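Local coordinates for Pre-mRNA-splicing factor SAD1 (Saccharomyces cerevisiae, PDB 4MSX), which promotes assembly of newly made U4 snRNA into the U4/U6 snRNP and is required for pre-mRNA splicing, at residues H99-R104 with F111-D116; K129-M132 with V137-L140; L74-E79 with K152-P157; Q220-K225 with V250-V255. All coordinates share one frame; numbering follows the deposited sequence. Where two conformers were deposited one is given.

Contact 1 of 4, residues H99-R104 with F111-D116; sequences HYYQGR and FIHSID. With ZN (zinc ion), chain B.
The first torsions of Tyr101 and His113 turn their rings onto each other: Tyr101 carries CG beside its backbone N and anti to the carbonyl carbon (chi1 -61°), whereas His113 has CG trans to its own N (chi1 -178°). The two side chains meet at about a right angle, yet the rings form a face-to-face stack, centroids 4.0 Å apart and planes 24° from parallel. Tyr101 CE2 stands 3.5 Å above the plane of the imidazole, over its centre. The overlap is displaced on the phenol, where His113 CG lies toward the rim of the ring. Nearer the backbone, His113 CB sits over the Tyr101 face, 4.2 Å from its centroid and almost on the ring normal, a CH-pi contact. Tyr101 OH approaches His113 CE1 at 3.0 Å; the angle to ND1 is too poor for a hydrogen bond. Farther along, Arg104 O meets the edge of the Phe111 ring, 3.1 Å from CD2. An alanine at Tyr101 would remove the phenol and is likely to leave one imidazole face without its stacking partner, freer to rock about the metal bond. His113 NE2 binds the zinc ion at 2.0 Å, and Cys94, Cys97 and His119 complete the site. Tyr101 is therefore a second-shell residue: without touching the metal through a ligand atom, it backs a zinc-binding imidazole and probably limits its tilt.

Contact 2 of 4, residues K129-M132 with V137-L140; sequences KFYM and VQIL
Gln138 extends from Tyr131 past the Phe130 carbonyl to Lys129, its CG anti to the backbone N (chi1 177°). Its CB rests 3.8 Å from Tyr131 CE1, CG comes 3.5 Å from Phe130 O, and CD lies against the aliphatic part of Lys129. At the tip, NE2 packs 3.2 Å from Lys129 CG and donates to a water. That water also accepts from Phe130 N and donates to Ile139 O, so one molecule joins the two segments beside the Ile139 N to Phe130 O bond. A leucine in place of Gln138 would probably deprive this water of its amide donor, leaving two backbone partners among those described. The backbone supplies the regular part of the pairing. Ile139 N donates to Phe130 O at 2.8 Å, nearly straight at 167°, and Met132 N donates to Val137 O at 3.0 Å. The return bond from Val137 N to Met132 O is weak. On the face opposite Gln138 and Tyr131, Met132 CE touches Ile139 CD1 at 3.7 Å; the bend of the methionine at chi2 (-64°) accompanies this contact. Phe130 and Ile139 both also pack on Leu148 of helix 146-155. Tyr131 with Gln138 forms a non-hydrogen-bonded pair and Met132 with Val137 a hydrogen-bonded one, the alternation of an antiparallel beta hairpin, here the hairpin that ends the five-stranded sheet of the degenerate UBP-type zinc finger.

Contact 3 of 4, residues L74-E79 with K152-P157; sequences LDFDSE and KFAAYP
The Phe76 ring offers one face to the last turn of helix 146-155. Ala155 CB stands over the centre of that face, 4.0 Å from the centroid and 10° off the ring normal, which satisfies the geometry of a CH-pi contact. The approach to the preceding residue is oblique rather than over the face: Ala154 C lies 3.8 Å from Phe76 CD2, and Ala154 CB is 3.9 Å from the same carbon. The ring thus spans two successive alanines and the peptide group that links them, with Phe76 CD2 3.7 Å from Ala155 N. Small side chains on the helix let the aromatic ring come this near to its backbone. With CG beside the backbone N and anti to the carbonyl carbon (chi1 -66°), Phe76 reaches across from a loop that has no regular secondary structure.

The loop itself is braced by an Asx turn, in which Asp77 N donates to Asp75 OD1 at 2.7 Å. Both aspartates have second partners: salt bridges tie Asp75 to Lys241 and Asp77 to Lys233 of helix 222-234.

A water links the two backbones, donating to Ala155 O at 2.7 Å and, more weakly, to Phe76 O. Direct contact between 74-79 and 152-157 is therefore apolar, a ring covered by the Ala155 methyl and packed obliquely against Ala154 and the peptide that follows it, while their polar carbonyls are bridged through solvent; dispersion and fit, rather than charge, probably account for most of the attraction between these two segments.

Contact 4 of 4, residues Q220-K225 with V250-V255; sequences QGEFIK and VSYLKV
With CG anti to its backbone N (chi1 161°), Tyr252 brings its ring and hydroxyl against the first turn of helix 222-234. Glu222 is extended and slants across the phenol: its CG is 3.4 Å from Tyr252 OH, and its CD is 3.7 Å from Tyr252 CE1. The carboxylate and ring planes differ by 22°, so the acid group lies roughly parallel to the ring but well off its plane, near CE1. The closest approach is through the CG methylene, so this is packing; the carboxylate is held by salt bridges to Arg226 and Arg256, and Tyr252 OH has a weak hydrogen bond to Glu257. Arg226 also makes a cation-pi contact with Tyr252, placing a positive charge by both groups. Phe223 CA lies on the same side of the Tyr252 ring, 4.0 Å from CE2. The Phe223 ring turns an edge to the next residue of the partner helix, Leu253 CD2, which lies near the ring plane and 3.5 Å from CD1. Helix 222-234 thus begins, after Gly221 at its N-cap, against helix 247-256 within the USP-family region. Helix 266-280 packs on both members of the apolar pair, Leu273 and Lys276 touching Phe223 and Phe269 touching Leu253.

How the contacts relate
Contacts 1 and 2 lie on one five-stranded sheet, their centres 14 Å apart, and meet where Arg104 CZ packs 3.3 Å from Tyr131 CE1. Contact 1 alone holds a zinc ligand; the nearest approach of Met132 in contact 2, and of Phe76 in contact 3, to the ion is about 12 Å. Both contacts 1 and 2 are nested within the chain loop closed by contact 3, which is joined to contact 1 by a probable hydrogen bond from Tyr100 OH to Asp75 O (2.7 Å). Contact 4 belongs to the USP-family region, with its centre about 17 Å from that of contact 3; Tyr156 packs on Lys225 between them.

Contact 1 of 4, residues H99-R104 with F111-D116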
# COMPACT_ATOMS: atom_id res chain seq x y z
N HIS A 99 1.43 13.21 -22.89
CA HIS A 99 0.70 14.24 -22.19
C HIS A 99 -0.79 14.03 -22.27
O HIS A 99 -1.28 13.31 -23.15
CB HIS A 99 1.10 15.63 -22.75
CG HIS A 99 2.52 15.99 -22.44
ND1 HIS A 99 2.93 16.41 -21.19
CD2 HIS A 99 3.65 15.91 -23.18
CE1 HIS A 99 4.24 16.60 -21.19
NE2 HIS A 99 4.70 16.31 -22.39
N TYR A 100 -1.51 14.63 -21.32
CA TYR A 100 -2.95 14.44 -21.29
C TYR A 100 -3.66 15.67 -21.88
O TYR A 100 -3.28 16.82 -21.56
CB TYR A 100 -3.41 14.35 -19.86
CG TYR A 100 -2.89 13.13 -19.10
CD1 TYR A 100 -2.20 12.08 -19.74
CD2 TYR A 100 -3.13 13.02 -17.74
CE1 TYR A 100 -1.75 10.93 -18.99
CE2 TYR A 100 -2.71 11.88 -17.00
CZ TYR A 100 -2.01 10.86 -17.62
OH TYR A 100 -1.59 9.79 -16.84
N TYR A 101 -4.75 15.44 -22.60
CA TYR A 101 -5.50 16.54 -23.23
C TYR A 101 -6.99 16.25 -23.18
O TYR A 101 -7.42 15.12 -23.48
CB TYR A 101 -5.08 16.67 -24.72
CG TYR A 101 -3.63 17.00 -24.87
CD1 TYR A 101 -3.17 18.33 -24.87
CD2 TYR A 101 -2.70 16.00 -25.02
CE1 TYR A 101 -1.81 18.62 -24.96
CE2 TYR A 101 -1.34 16.29 -25.15
CZ TYR A 101 -0.91 17.61 -25.12
OH TYR A 101 0.43 17.90 -25.22
N GLN A 102 -7.78 17.26 -22.85
CA GLN A 102 -9.23 17.09 -22.95
C GLN A 102 -9.62 16.89 -24.44
O GLN A 102 -9.09 17.60 -25.27
CB GLN A 102 -9.91 18.37 -22.44
CG GLN A 102 -11.44 18.29 -22.54
CD GLN A 102 -12.11 19.41 -21.77
OE1 GLN A 102 -12.61 19.21 -20.65
NE2 GLN A 102 -12.09 20.61 -22.34
N GLY A 103 -10.53 15.97 -24.76
CA GLY A 103 -10.90 15.70 -26.14
C GLY A 103 -12.40 15.50 -26.27
O GLY A 103 -13.12 15.69 -25.28
N ARG A 104 -12.89 15.09 -27.45
CA ARG A 104 -12.07 14.88 -28.63
C ARG A 104 -12.67 15.60 -29.86
O ARG A 104 -12.20 15.41 -30.98
CB ARG A 104 -11.94 13.39 -28.94
CG ARG A 104 -13.25 12.65 -29.09
CD ARG A 104 -12.99 11.17 -29.49
NE ARG A 104 -14.20 10.49 -29.94
CZ ARG A 104 -15.14 9.99 -29.12
NH1 ARG A 104 -15.01 10.10 -27.80
NH2 ARG A 104 -16.21 9.39 -29.63
N PHE A 111 -7.76 17.38 -29.98
CA PHE A 111 -7.95 17.49 -31.46
C PHE A 111 -6.88 18.48 -32.01
O PHE A 111 -6.10 18.15 -32.91
CB PHE A 111 -9.36 17.91 -31.72
CG PHE A 111 -9.83 17.63 -33.15
CD1 PHE A 111 -9.52 18.50 -34.16
CD2 PHE A 111 -10.59 16.49 -33.44
CE1 PHE A 111 -9.97 18.26 -35.50
CE2 PHE A 111 -11.03 16.23 -34.74
CZ PHE A 111 -10.71 17.14 -35.78
N ILE A 112 -6.77 19.66 -31.40
CA ILE A 112 -5.71 20.59 -31.78
C ILE A 112 -4.32 20.03 -31.65
O ILE A 112 -3.47 20.23 -32.52
CB ILE A 112 -5.81 21.93 -30.98
CG1 ILE A 112 -7.11 22.64 -31.33
CG2 ILE A 112 -4.59 22.78 -31.18
CD1 ILE A 112 -7.34 23.89 -30.45
N HIS A 113 -4.04 19.34 -30.54
CA HIS A 113 -2.74 18.72 -30.37
C HIS A 113 -2.49 17.77 -31.55
O HIS A 113 -1.36 17.65 -32.01
CB HIS A 113 -2.78 17.82 -29.10
CG HIS A 113 -1.48 17.15 -28.78
ND1 HIS A 113 -0.37 17.82 -28.31
CD2 HIS A 113 -1.15 15.83 -28.78
CE1 HIS A 113 0.61 16.95 -28.10
NE2 HIS A 113 0.16 15.74 -28.36
N SER A 114 -3.52 17.07 -31.98
CA SER A 114 -3.28 15.97 -32.92
C SER A 114 -2.82 16.57 -34.25
O SER A 114 -1.92 16.06 -34.88
CB SER A 114 -4.51 15.11 -33.11
OG SER A 114 -5.54 15.68 -33.89
N ILE A 115 -3.42 17.69 -34.65
CA ILE A 115 -3.03 18.36 -35.92
C ILE A 115 -1.70 19.07 -35.77
O ILE A 115 -0.75 18.78 -36.50
CB ILE A 115 -4.13 19.29 -36.40
CG1 ILE A 115 -5.35 18.44 -36.73
CG2 ILE A 115 -3.62 20.10 -37.67
CD1 ILE A 115 -6.71 19.18 -36.85
N ASP A 116 -1.58 19.95 -34.78
CA ASP A 116 -0.38 20.74 -34.61
C ASP A 116 0.85 20.03 -34.17
O ASP A 116 1.93 20.47 -34.52
CB ASP A 116 -0.65 21.89 -33.63
CG ASP A 116 -1.62 22.91 -34.24
OD1 ASP A 116 -1.89 22.78 -35.43
OD2 ASP A 116 -2.11 23.81 -33.55
ZN ZN B . 1.35 14.09 -28.22

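Contact 2 of 4, residues K129-M132 with V137-L140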
# COMPACT_ATOMS: atom_id res chain seq x y z
N LYS A 129 -11.18 3.40 -24.28
CA LYS A 129 -11.22 3.16 -25.73
C LYS A 129 -10.17 4.02 -26.46
O LYS A 129 -9.87 5.13 -26.01
CB LYS A 129 -12.61 3.50 -26.25
CG LYS A 129 -13.68 2.50 -25.86
CD LYS A 129 -15.06 3.14 -25.95
CE LYS A 129 -16.17 2.15 -25.63
NZ LYS A 129 -17.44 2.90 -25.44
N PHE A 130 -9.60 3.49 -27.53
CA PHE A 130 -8.55 4.15 -28.29
C PHE A 130 -9.14 4.87 -29.50
O PHE A 130 -10.07 4.36 -30.16
CB PHE A 130 -7.60 3.11 -28.83
CG PHE A 130 -6.79 2.40 -27.77
CD1 PHE A 130 -7.28 1.25 -27.15
CD2 PHE A 130 -5.55 2.92 -27.36
CE1 PHE A 130 -6.51 0.59 -26.19
CE2 PHE A 130 -4.78 2.25 -26.38
CZ PHE A 130 -5.27 1.10 -25.81
N TYR A 131 -8.56 6.02 -29.82
CA TYR A 131 -9.09 6.86 -30.91
C TYR A 131 -7.97 7.36 -31.77
O TYR A 131 -6.86 7.65 -31.28
CB TYR A 131 -9.86 8.05 -30.36
CG TYR A 131 -11.12 7.66 -29.70
CD1 TYR A 131 -12.32 7.58 -30.41
CD2 TYR A 131 -11.14 7.28 -28.35
CE1 TYR A 131 -13.51 7.18 -29.80
CE2 TYR A 131 -12.31 6.90 -27.74
CZ TYR A 131 -13.48 6.83 -28.46
OH TYR A 131 -14.63 6.42 -27.82
N MET A 132 -8.29 7.52 -33.05
CA MET A 132 -7.42 8.21 -33.98
C MET A 132 -7.96 9.63 -34.12
O MET A 132 -9.17 9.83 -34.27
CB MET A 132 -7.48 7.53 -35.36
CG MET A 132 -6.79 6.20 -35.42
SD MET A 132 -5.01 6.36 -35.14
CE MET A 132 -4.45 4.73 -35.68
N VAL A 137 -12.16 8.51 -35.13
CA VAL A 137 -12.79 7.18 -35.17
C VAL A 137 -12.18 6.29 -34.08
O VAL A 137 -10.98 6.35 -33.85
CB VAL A 137 -12.58 6.56 -36.55
CG1 VAL A 137 -13.18 7.49 -37.63
CG2 VAL A 137 -11.12 6.36 -36.83
N GLN A 138 -13.00 5.49 -33.42
CA GLN A 138 -12.50 4.51 -32.44
C GLN A 138 -11.70 3.40 -33.11
O GLN A 138 -12.08 2.93 -34.20
CB GLN A 138 -13.66 3.91 -31.64
CG GLN A 138 -13.21 2.83 -30.65
CD GLN A 138 -14.34 2.34 -29.74
OE1 GLN A 138 -15.49 2.80 -29.83
NE2 GLN A 138 -14.01 1.43 -28.84
N ILE A 139 -10.59 3.00 -32.50
CA ILE A 139 -9.83 1.86 -32.98
C ILE A 139 -10.52 0.60 -32.43
O ILE A 139 -10.47 0.32 -31.22
CB ILE A 139 -8.35 1.89 -32.58
CG1 ILE A 139 -7.68 3.17 -33.08
CG2 ILE A 139 -7.61 0.68 -33.13
CD1 ILE A 139 -6.15 3.26 -32.74
N LEU A 140 -11.20 -0.14 -33.29
CA LEU A 140 -11.95 -1.32 -32.85
C LEU A 140 -11.05 -2.55 -32.73
O LEU A 140 -9.94 -2.57 -33.27
CB LEU A 140 -13.10 -1.60 -33.81
CG LEU A 140 -14.08 -0.44 -34.00
CD1 LEU A 140 -15.05 -0.75 -35.13
CD2 LEU A 140 -14.82 -0.14 -32.70
O HOH W 1 -10.80 1.11 -28.62

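Contact 3 of 4, residues L74-E79 with K152-P157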
# COMPACT_ATOMS: atom_id res chain seq x y z
N LEU A 74 4.64 6.71 -21.55
CA LEU A 74 3.27 6.63 -21.02
C LEU A 74 3.29 6.34 -19.50
O LEU A 74 3.76 5.27 -19.07
CB LEU A 74 2.50 5.50 -21.72
CG LEU A 74 2.55 5.67 -23.25
CD1 LEU A 74 1.72 4.56 -23.86
CD2 LEU A 74 2.00 7.10 -23.61
N ASP A 75 2.74 7.26 -18.72
CA ASP A 75 2.64 7.05 -17.23
C ASP A 75 1.19 7.32 -16.86
O ASP A 75 0.65 8.39 -17.15
CB ASP A 75 3.56 8.02 -16.48
CG ASP A 75 3.59 7.75 -14.96
OD1 ASP A 75 2.52 7.52 -14.35
OD2 ASP A 75 4.70 7.75 -14.37
N PHE A 76 0.52 6.31 -16.32
CA PHE A 76 -0.89 6.46 -15.98
C PHE A 76 -1.13 6.69 -14.45
O PHE A 76 -2.25 6.63 -13.97
CB PHE A 76 -1.62 5.22 -16.45
CG PHE A 76 -1.62 5.10 -17.97
CD1 PHE A 76 -2.33 6.04 -18.72
CD2 PHE A 76 -0.88 4.12 -18.60
CE1 PHE A 76 -2.34 5.95 -20.15
CE2 PHE A 76 -0.86 4.01 -20.01
CZ PHE A 76 -1.60 4.92 -20.78
N ASP A 77 -0.07 6.97 -13.74
CA ASP A 77 -0.20 7.27 -12.33
C ASP A 77 -0.46 8.77 -12.07
O ASP A 77 -0.65 9.18 -10.93
CB ASP A 77 1.09 6.87 -11.60
CG ASP A 77 1.33 5.39 -11.64
OD1 ASP A 77 0.41 4.67 -12.03
OD2 ASP A 77 2.46 4.96 -11.32
N SER A 78 -0.44 9.59 -13.10
CA SER A 78 -0.55 11.04 -12.92
C SER A 78 -2.00 11.47 -12.70
O SER A 78 -2.95 10.72 -13.01
CB SER A 78 0.01 11.76 -14.16
OG SER A 78 1.41 11.52 -14.27
N GLU A 79 -2.17 12.67 -12.16
CA GLU A 79 -3.49 13.25 -11.99
C GLU A 79 -4.12 13.32 -13.42
O GLU A 79 -3.48 13.78 -14.35
CB GLU A 79 -3.38 14.70 -11.43
CG GLU A 79 -4.73 15.29 -11.07
CD GLU A 79 -4.65 16.74 -10.51
OE1 GLU A 79 -3.54 17.32 -10.36
OE2 GLU A 79 -5.75 17.31 -10.22
N LYS A 152 -3.51 -0.68 -22.63
CA LYS A 152 -4.74 -0.67 -21.86
C LYS A 152 -4.44 -1.37 -20.49
O LYS A 152 -5.00 -1.00 -19.44
CB LYS A 152 -5.81 -1.47 -22.58
CG LYS A 152 -7.19 -1.36 -21.96
CD LYS A 152 -8.20 -2.08 -22.85
CE LYS A 152 -9.59 -2.09 -22.26
NZ LYS A 152 -10.57 -2.74 -23.20
N PHE A 153 -3.56 -2.36 -20.51
CA PHE A 153 -3.23 -3.07 -19.26
C PHE A 153 -2.42 -2.14 -18.30
O PHE A 153 -2.58 -2.21 -17.07
CB PHE A 153 -2.41 -4.28 -19.58
CG PHE A 153 -2.25 -5.23 -18.41
CD1 PHE A 153 -1.31 -4.97 -17.41
CD2 PHE A 153 -3.02 -6.38 -18.33
CE1 PHE A 153 -1.13 -5.87 -16.34
CE2 PHE A 153 -2.85 -7.30 -17.25
CZ PHE A 153 -1.90 -7.04 -16.28
N ALA A 154 -1.55 -1.29 -18.86
CA ALA A 154 -0.80 -0.33 -18.06
C ALA A 154 -1.73 0.66 -17.36
O ALA A 154 -1.42 1.13 -16.24
CB ALA A 154 0.24 0.45 -18.95
N ALA A 155 -2.84 1.01 -18.02
CA ALA A 155 -3.83 1.92 -17.44
C ALA A 155 -4.77 1.23 -16.43
O ALA A 155 -5.26 1.87 -15.48
CB ALA A 155 -4.69 2.58 -18.57
N TYR A 156 -5.02 -0.07 -16.62
CA TYR A 156 -5.98 -0.77 -15.81
C TYR A 156 -5.68 -2.29 -15.84
O TYR A 156 -6.22 -2.99 -16.63
CB TYR A 156 -7.39 -0.46 -16.33
CG TYR A 156 -8.47 -1.03 -15.46
CD1 TYR A 156 -8.91 -0.33 -14.35
CD2 TYR A 156 -9.05 -2.27 -15.74
CE1 TYR A 156 -9.89 -0.81 -13.52
CE2 TYR A 156 -10.06 -2.78 -14.88
CZ TYR A 156 -10.45 -2.04 -13.75
OH TYR A 156 -11.44 -2.45 -12.89
N PRO A 157 -4.73 -2.77 -15.02
CA PRO A 157 -4.32 -4.17 -15.03
C PRO A 157 -5.53 -5.07 -14.77
O PRO A 157 -6.40 -4.69 -13.99
CB PRO A 157 -3.30 -4.27 -13.88
CG PRO A 157 -2.71 -2.86 -13.82
CD PRO A 157 -3.92 -1.97 -14.09
O HOH W 2 -4.52 4.27 -14.51

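Contact 4 of 4, residues Q220-K225 with V250-V255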
# COMPACT_ATOMS: atom_id res chain seq x y z
N GLN A 220 -18.85 1.38 -6.58
CA GLN A 220 -18.65 1.56 -5.15
C GLN A 220 -18.06 2.98 -4.80
O GLN A 220 -17.56 3.19 -3.70
CB GLN A 220 -17.81 0.37 -4.53
CG GLN A 220 -18.39 -1.09 -4.76
CD GLN A 220 -17.83 -2.21 -3.79
OE1 GLN A 220 -17.62 -1.98 -2.62
NE2 GLN A 220 -17.63 -3.42 -4.30
N GLY A 221 -18.15 3.95 -5.73
CA GLY A 221 -17.66 5.31 -5.48
C GLY A 221 -16.19 5.55 -5.87
O GLY A 221 -15.44 4.58 -6.01
N GLU A 222 -15.79 6.81 -6.01
CA GLU A 222 -14.46 7.18 -6.50
C GLU A 222 -13.25 6.70 -5.58
O GLU A 222 -12.23 6.24 -6.09
CB GLU A 222 -14.37 8.66 -6.64
CG GLU A 222 -13.02 9.09 -7.18
CD GLU A 222 -13.02 10.43 -7.90
OE1 GLU A 222 -14.07 11.12 -7.89
OE2 GLU A 222 -11.96 10.79 -8.47
N PHE A 223 -13.40 6.83 -4.27
CA PHE A 223 -12.31 6.38 -3.35
C PHE A 223 -11.99 4.87 -3.62
O PHE A 223 -10.81 4.49 -3.82
CB PHE A 223 -12.73 6.55 -1.92
CG PHE A 223 -11.85 5.78 -0.97
CD1 PHE A 223 -10.54 6.21 -0.73
CD2 PHE A 223 -12.30 4.62 -0.37
CE1 PHE A 223 -9.68 5.48 0.17
CE2 PHE A 223 -11.47 3.87 0.51
CZ PHE A 223 -10.15 4.31 0.77
N ILE A 224 -13.02 4.02 -3.61
CA ILE A 224 -12.81 2.56 -3.72
C ILE A 224 -12.29 2.24 -5.11
O ILE A 224 -11.36 1.45 -5.26
CB ILE A 224 -14.07 1.69 -3.42
CG1 ILE A 224 -14.38 1.63 -1.93
CG2 ILE A 224 -13.83 0.21 -3.81
CD1 ILE A 224 -13.31 0.75 -1.10
N LYS A 225 -12.82 2.90 -6.15
CA LYS A 225 -12.28 2.66 -7.48
C LYS A 225 -10.79 3.05 -7.54
O LYS A 225 -9.96 2.31 -8.05
CB LYS A 225 -13.06 3.46 -8.54
CG LYS A 225 -12.56 3.16 -9.94
CD LYS A 225 -13.52 3.71 -11.00
CE LYS A 225 -13.04 3.41 -12.43
NZ LYS A 225 -12.71 1.96 -12.64
N VAL A 250 -2.93 10.01 -3.04
CA VAL A 250 -2.88 10.48 -1.61
C VAL A 250 -3.35 11.92 -1.57
O VAL A 250 -4.05 12.34 -0.67
CB VAL A 250 -1.47 10.32 -0.97
CG1 VAL A 250 -1.55 10.86 0.49
CG2 VAL A 250 -1.06 8.80 -0.98
N SER A 251 -3.02 12.67 -2.61
CA SER A 251 -3.45 14.07 -2.65
C SER A 251 -4.96 14.11 -2.83
O SER A 251 -5.64 14.93 -2.19
CB SER A 251 -2.68 14.85 -3.74
OG SER A 251 -3.32 16.07 -3.90
N TYR A 252 -5.54 13.18 -3.59
CA TYR A 252 -6.98 13.09 -3.69
C TYR A 252 -7.63 12.84 -2.32
O TYR A 252 -8.72 13.37 -1.96
CB TYR A 252 -7.39 11.95 -4.72
CG TYR A 252 -8.81 11.47 -4.55
CD1 TYR A 252 -9.85 12.17 -5.14
CD2 TYR A 252 -9.12 10.34 -3.81
CE1 TYR A 252 -11.17 11.79 -4.97
CE2 TYR A 252 -10.45 9.94 -3.64
CZ TYR A 252 -11.47 10.69 -4.22
OH TYR A 252 -12.79 10.37 -4.07
N LEU A 253 -7.04 11.93 -1.54
CA LEU A 253 -7.61 11.68 -0.23
C LEU A 253 -7.69 12.99 0.64
O LEU A 253 -8.61 13.17 1.39
CB LEU A 253 -6.72 10.67 0.54
CG LEU A 253 -6.63 9.30 -0.17
CD1 LEU A 253 -5.72 8.39 0.77
CD2 LEU A 253 -8.02 8.64 -0.34
N LYS A 254 -6.70 13.83 0.52
CA LYS A 254 -6.64 15.06 1.37
C LYS A 254 -7.66 16.08 0.79
O LYS A 254 -8.45 16.73 1.51
CB LYS A 254 -5.24 15.67 1.34
CG LYS A 254 -4.08 14.74 1.85
CD LYS A 254 -2.86 15.54 2.41
CE LYS A 254 -1.50 15.03 1.89
NZ LYS A 254 -1.09 15.55 0.50
N VAL A 255 -7.67 16.19 -0.54
CA VAL A 255 -8.52 17.24 -1.20
C VAL A 255 -10.00 16.86 -1.19
O VAL A 255 -10.87 17.69 -0.93
CB VAL A 255 -8.00 17.48 -2.64
CG1 VAL A 255 -8.98 18.35 -3.50
CG2 VAL A 255 -6.64 18.12 -2.57